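Local coordinates for protein flavin-dependent monooxygenase, oxygenase subunit HsaA (Rhodococcus sp., PDB 2RFQ) that hydroxylates the phenolic ring of the seco-steroid 3-HSA next to its hydroxyl group, using reduced FMN and dioxygen, in cholesterol breakdown, at residues A125-D130 / P156-G161. Residues are numbered along the deposited sequence; the frame is centred on the assembly and turned at random.
Sequences AGQVVD and PVIKDG
Gly126 and Ile158 carry the backbone ladder between these two parallel strands. Gly126 N donates to Pro156 O at 3.0 Å. Ile158 N donates to Gly126 O at 2.6 Å, a short and nearly straight bond. Val128 N closes the series on Ile158 O at 3.0 Å.

Apolar contacts flank the ladder. Ala125 CB meets Pro156 CG at 3.8 Å and also touches Ile158 CG1. Val128 CG2 packs on Val157 CG1 and, more loosely, on Lys159 CB. Val128 and Val157 also touch Tyr133 of strand 132-142.

Gln127 makes the polar link to the turn after strand 150-159. Its chain bends at chi2 (71°), which turns CD out of the extended line. The side chains of Gln127 and Ile158 cross at about a right angle, with Gln127 OE1 3.6 Å from Ile158 CG2. NE2 donates to Val128 O of its own strand, on a lone pair. Two waters carry the amide across to the turn: OE1 accepts from one that also takes Gly161 N, and Gln127 NE2 donates to one that also takes Asp160 N. An alanine in place of Gln127 would probably leave both waters less firmly held, Val128 O without its amide donor, and the turn without this link.

Strand 150-159 turns here into strand 162-172. The pairing belongs to the central beta domain of the acyl-CoA dehydrogenase fold, at its outer end.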
loop_
_atom_site.group_PDB
_atom_site.type_symbol
_atom_site.label_atom_id
_atom_site.label_comp_id
_atom_site.label_asym_id
_atom_site.label_seq_id
_atom_site.Cartn_x
_atom_site.Cartn_y
_atom_site.Cartn_z
ATOM N N ALA A 125 17.921 -1.925 37.588
ATOM C CA ALA A 125 18.955 -2.957 37.642
ATOM C C ALA A 125 19.063 -3.488 39.053
ATOM O O ALA A 125 18.630 -2.821 40.008
ATOM C CB ALA A 125 20.313 -2.388 37.169
ATOM N N GLY A 126 19.672 -4.671 39.185
ATOM C CA GLY A 126 19.853 -5.313 40.476
ATOM C C GLY A 126 21.319 -5.618 40.724
ATOM O O GLY A 126 21.960 -6.281 39.917
ATOM N N GLN A 127 21.851 -5.131 41.838
ATOM C CA GLN A 127 23.240 -5.404 42.222
ATOM C C GLN A 127 23.299 -6.638 43.100
ATOM O O GLN A 127 22.544 -6.737 44.055
ATOM C CB GLN A 127 23.819 -4.205 42.988
ATOM C CG GLN A 127 25.053 -4.513 43.825
ATOM C CD GLN A 127 26.289 -4.788 42.979
ATOM O OE1 GLN A 127 26.521 -4.117 41.968
ATOM N NE2 GLN A 127 27.100 -5.764 43.404
ATOM N N VAL A 128 24.223 -7.550 42.789
ATOM C CA VAL A 128 24.448 -8.735 43.606
ATOM C C VAL A 128 24.825 -8.323 45.026
ATOM O O VAL A 128 25.736 -7.507 45.224
ATOM C CB VAL A 128 25.547 -9.642 42.982
ATOM C CG1 VAL A 128 25.984 -10.756 43.950
ATOM C CG2 VAL A 128 25.058 -10.254 41.679
ATOM N N VAL A 129 24.124 -8.905 46.002
ATOM C CA VAL A 129 24.434 -8.771 47.432
ATOM C C VAL A 129 24.184 -10.118 48.084
ATOM O O VAL A 129 23.581 -10.992 47.471
ATOM C CB VAL A 129 23.581 -7.670 48.149
ATOM C CG1 VAL A 129 23.869 -6.298 47.562
ATOM C CG2 VAL A 129 22.065 -8.006 48.138
ATOM N N ASP A 130 24.649 -10.302 49.317
ATOM C CA ASP A 130 24.369 -11.549 50.019
ATOM C C ASP A 130 22.865 -11.800 50.060
ATOM O O ASP A 130 22.103 -10.944 50.517
ATOM C CB ASP A 130 24.910 -11.498 51.443
ATOM C CG ASP A 130 26.429 -11.546 51.499
ATOM O OD1 ASP A 130 27.077 -11.874 50.473
ATOM O OD2 ASP A 130 26.976 -11.263 52.588
ATOM N N PRO A 156 18.972 -5.791 34.033
ATOM C CA PRO A 156 20.205 -6.536 34.203
ATOM C C PRO A 156 20.554 -6.754 35.669
ATOM O O PRO A 156 20.176 -5.962 36.554
ATOM C CB PRO A 156 21.250 -5.625 33.549
ATOM C CG PRO A 156 20.745 -4.244 33.853
ATOM C CD PRO A 156 19.223 -4.371 33.720
ATOM N N VAL A 157 21.277 -7.846 35.912
ATOM C CA VAL A 157 21.985 -8.078 37.167
ATOM C C VAL A 157 23.373 -7.466 37.039
ATOM O O VAL A 157 24.057 -7.678 36.032
ATOM C CB VAL A 157 22.114 -9.599 37.463
ATOM C CG1 VAL A 157 23.192 -9.883 38.548
ATOM C CG2 VAL A 157 20.780 -10.171 37.861
ATOM N N ILE A 158 23.768 -6.700 38.059
ATOM C CA ILE A 158 25.068 -6.043 38.089
ATOM C C ILE A 158 26.005 -6.762 39.064
ATOM O O ILE A 158 25.695 -6.945 40.243
ATOM C CB ILE A 158 24.923 -4.536 38.436
ATOM C CG1 ILE A 158 23.899 -3.841 37.499
ATOM C CG2 ILE A 158 26.290 -3.840 38.425
ATOM C CD1 ILE A 158 24.302 -3.787 36.005
ATOM N N LYS A 159 27.152 -7.186 38.550
ATOM C CA LYS A 159 28.117 -7.934 39.330
ATOM C C LYS A 159 29.488 -7.456 38.870
ATOM O O LYS A 159 29.748 -7.417 37.669
ATOM C CB LYS A 159 27.913 -9.418 39.059
ATOM C CG LYS A 159 28.767 -10.326 39.897
ATOM C CD LYS A 159 28.387 -11.761 39.627
ATOM C CE LYS A 159 29.502 -12.691 40.021
ATOM N NZ LYS A 159 29.058 -14.085 39.788
ATOM N N ASP A 160 30.341 -7.055 39.813
ATOM C CA ASP A 160 31.614 -6.370 39.497
ATOM C C ASP A 160 31.374 -5.167 38.578
ATOM O O ASP A 160 32.172 -4.885 37.668
ATOM C CB ASP A 160 32.653 -7.345 38.881
ATOM N N GLY A 161 30.259 -4.474 38.837
ATOM C CA GLY A 161 29.772 -3.312 38.062
ATOM C C GLY A 161 29.653 -3.526 36.542
ATOM O O GLY A 161 29.870 -2.622 35.729
HETATM O O HOH W 1 28.918 -4.150 41.215
HETATM O O HOH W 2 29.297 -7.337 42.629
#